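Local coordinates for Alpha/beta hydrolase (Pseudomonas aeruginosa PAO1, PDB 4R1D), which acts as the lipase effector Tle4 of the H2 type VI secretion system and is bound by its cognate immunity protein Tli4, at the interface of chains A and B. Coordinates in Å, arbitrary orientation; residue numbers count along the deposited sequence, not the author numbering. Chains: chain A, Uncharacterized protein; chain B, Uncharacterized protein.

The interface of chains A and B. Residues chain A 64, 67, 69, 92, 97, 105; chain B 166-167, 177, 179, 181.
B:Glu179 of the immunity protein meets A:Ser69, A:Trp92 and A:Arg97 of the lipase. Its CB starts beside the A:Ser69 hydroxyl, and chi1 of 51° sets CG between its own backbone N and carbonyl carbon, from where the chain runs out extended. CG of B:Glu179 packs 3.5 Å from CH2 of A:Trp92, whose indole comes tip to tip with the glutamate, ring and carboxylate planes steeply inclined. CD lies at the in-plane edge of the A:Arg97 guanidinium, which grips the carboxylate end-on: A:Arg97 NH1 to B:Glu179 OE2 at 2.9 Å and A:Arg97 NH2 to B:Glu179 OE1 at 3.0 Å, both nearly straight, with the two planes 38° apart. OE1 of B:Glu179 also takes the A:Ser69 OG hydroxyl on its anti lone pair at 2.7 Å. B:Arg181 of the same strand binds the carboxylate side-on, NE to OE2 and NH2 to OE1, from above its plane; at OE2 it stands on the face opposite A:Arg97. At least five hydrogen bonds hold the carboxylate against rotation, and two guanidiniums probably favour its charged form. B:Arg181, extended from CG to NE, crosses A:Asp67 at about a right angle; its NH1 meets OD2 of A:Asp67 on the syn side, out of plane, in a bent salt bridge of 2.8 Å (139° at H). NH2 adds weak bonds to both aspartate oxygens. A:Leu105 sets CD2 over this guanidinium near its rim, and CD1 likewise over that of A:Arg97. Within the lipase, A:Ser69 N braces A:Asp67 OD1. B:Glu179 and B:Arg181 lie on Tli4 strand 176-183; the Tle4 groups come from the loop after strand 62-64, helices 84-95 and 99-105, and the loop between these helices that carries A:Arg97.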
loop_
_atom_site.group_PDB
_atom_site.type_symbol
_atom_site.label_atom_id
_atom_site.label_comp_id
_atom_site.label_asym_id
_atom_site.label_seq_id
_atom_site.Cartn_x
_atom_site.Cartn_y
_atom_site.Cartn_z
ATOM N N ASN A 64 11.140 1.450 -1.104
ATOM C CA ASN A 64 11.274 2.101 -2.408
ATOM C C ASN A 64 11.970 1.136 -3.373
ATOM O O ASN A 64 12.978 0.531 -3.031
ATOM C CB ASN A 64 12.051 3.425 -2.271
ATOM C CG ASN A 64 12.250 4.139 -3.606
ATOM O OD1 ASN A 64 13.138 3.778 -4.382
ATOM N ND2 ASN A 64 11.439 5.183 -3.867
ATOM N N ASP A 67 15.650 2.561 -4.375
ATOM C CA ASP A 67 16.666 2.841 -3.352
ATOM C C ASP A 67 16.656 1.881 -2.175
ATOM O O ASP A 67 17.587 1.875 -1.370
ATOM C CB ASP A 67 16.648 4.320 -2.899
ATOM C CG ASP A 67 15.361 4.725 -2.186
ATOM O OD1 ASP A 67 14.992 4.073 -1.197
ATOM O OD2 ASP A 67 14.743 5.734 -2.600
ATOM N N SER A 69 15.010 1.746 0.565
ATOM C CA SER A 69 14.746 2.220 1.921
ATOM C C SER A 69 13.293 1.943 2.288
ATOM O O SER A 69 12.436 1.825 1.403
ATOM C CB SER A 69 15.082 3.706 2.087
ATOM O OG SER A 69 15.075 4.068 3.467
ATOM N N TRP A 92 10.151 6.406 11.460
ATOM C CA TRP A 92 11.014 6.361 10.284
ATOM C C TRP A 92 10.253 6.267 8.967
ATOM O O TRP A 92 10.662 6.847 7.961
ATOM C CB TRP A 92 11.937 5.158 10.393
ATOM C CG TRP A 92 12.811 4.927 9.205
ATOM C CD1 TRP A 92 12.750 3.873 8.348
ATOM C CD2 TRP A 92 13.889 5.757 8.746
ATOM N NE1 TRP A 92 13.724 3.984 7.386
ATOM C CE2 TRP A 92 14.435 5.133 7.604
ATOM C CE3 TRP A 92 14.439 6.965 9.184
ATOM C CZ2 TRP A 92 15.511 5.669 6.897
ATOM C CZ3 TRP A 92 15.506 7.502 8.477
ATOM C CH2 TRP A 92 16.032 6.853 7.348
ATOM N N ARG A 97 7.982 11.917 7.592
ATOM C CA ARG A 97 7.752 12.178 6.171
ATOM C C ARG A 97 6.727 13.288 6.003
ATOM O O ARG A 97 5.583 13.136 6.442
ATOM C CB ARG A 97 7.202 10.924 5.486
ATOM C CG ARG A 97 8.025 9.653 5.710
ATOM C CD ARG A 97 9.301 9.679 4.905
ATOM N NE ARG A 97 9.975 8.380 4.903
ATOM C CZ ARG A 97 11.220 8.194 4.469
ATOM N NH1 ARG A 97 11.917 9.225 3.995
ATOM N NH2 ARG A 97 11.760 6.976 4.486
ATOM N N LEU A 105 6.568 8.907 -2.066
ATOM C CA LEU A 105 7.112 7.614 -1.667
ATOM C C LEU A 105 6.070 6.489 -1.647
ATOM O O LEU A 105 6.420 5.324 -1.793
ATOM C CB LEU A 105 7.783 7.730 -0.308
ATOM C CG LEU A 105 8.974 8.700 -0.300
ATOM C CD1 LEU A 105 9.432 8.987 1.113
ATOM C CD2 LEU A 105 10.125 8.131 -1.149
ATOM N N VAL B 166 18.323 8.047 -2.605
ATOM C CA VAL B 166 19.484 7.182 -2.541
ATOM C C VAL B 166 19.471 6.503 -1.196
ATOM O O VAL B 166 19.224 7.145 -0.184
ATOM C CB VAL B 166 20.803 7.985 -2.690
ATOM C CG1 VAL B 166 21.995 7.050 -2.616
ATOM C CG2 VAL B 166 20.803 8.756 -3.998
ATOM N N GLY B 167 19.705 5.197 -1.195
ATOM C CA GLY B 167 19.737 4.415 0.026
ATOM C C GLY B 167 21.093 3.750 0.166
ATOM O O GLY B 167 21.648 3.271 -0.816
ATOM N N ARG B 177 20.700 1.962 7.893
ATOM C CA ARG B 177 20.484 2.435 6.533
ATOM C C ARG B 177 20.457 3.951 6.528
ATOM O O ARG B 177 19.820 4.571 7.381
ATOM C CB ARG B 177 19.178 1.877 5.944
ATOM C CG ARG B 177 19.062 2.078 4.427
ATOM C CD ARG B 177 17.648 1.766 3.885
ATOM N NE ARG B 177 17.175 0.442 4.295
ATOM C CZ ARG B 177 17.598 -0.701 3.768
ATOM N NH1 ARG B 177 18.503 -0.686 2.799
ATOM N NH2 ARG B 177 17.119 -1.859 4.217
ATOM N N GLU B 179 19.573 7.313 4.091
ATOM C CA GLU B 179 18.939 7.749 2.851
ATOM C C GLU B 179 19.029 9.257 2.637
ATOM O O GLU B 179 18.991 10.043 3.590
ATOM C CB GLU B 179 17.489 7.269 2.736
ATOM C CG GLU B 179 16.620 7.562 3.926
ATOM C CD GLU B 179 15.151 7.716 3.529
ATOM O OE1 GLU B 179 14.456 6.688 3.309
ATOM O OE2 GLU B 179 14.703 8.873 3.424
ATOM N N ARG B 181 17.516 12.274 -0.088
ATOM C CA ARG B 181 16.510 12.560 -1.112
ATOM C C ARG B 181 16.454 14.049 -1.398
ATOM O O ARG B 181 16.663 14.858 -0.491
ATOM C CB ARG B 181 15.112 12.133 -0.622
ATOM C CG ARG B 181 14.984 10.667 -0.268
ATOM C CD ARG B 181 13.573 10.261 0.148
ATOM N NE ARG B 181 13.649 8.879 0.603
ATOM C CZ ARG B 181 13.674 7.833 -0.214
ATOM N NH1 ARG B 181 13.559 8.016 -1.524
ATOM N NH2 ARG B 181 13.805 6.607 0.280
HETATM O O HOH W 1 19.280 1.128 0.721
#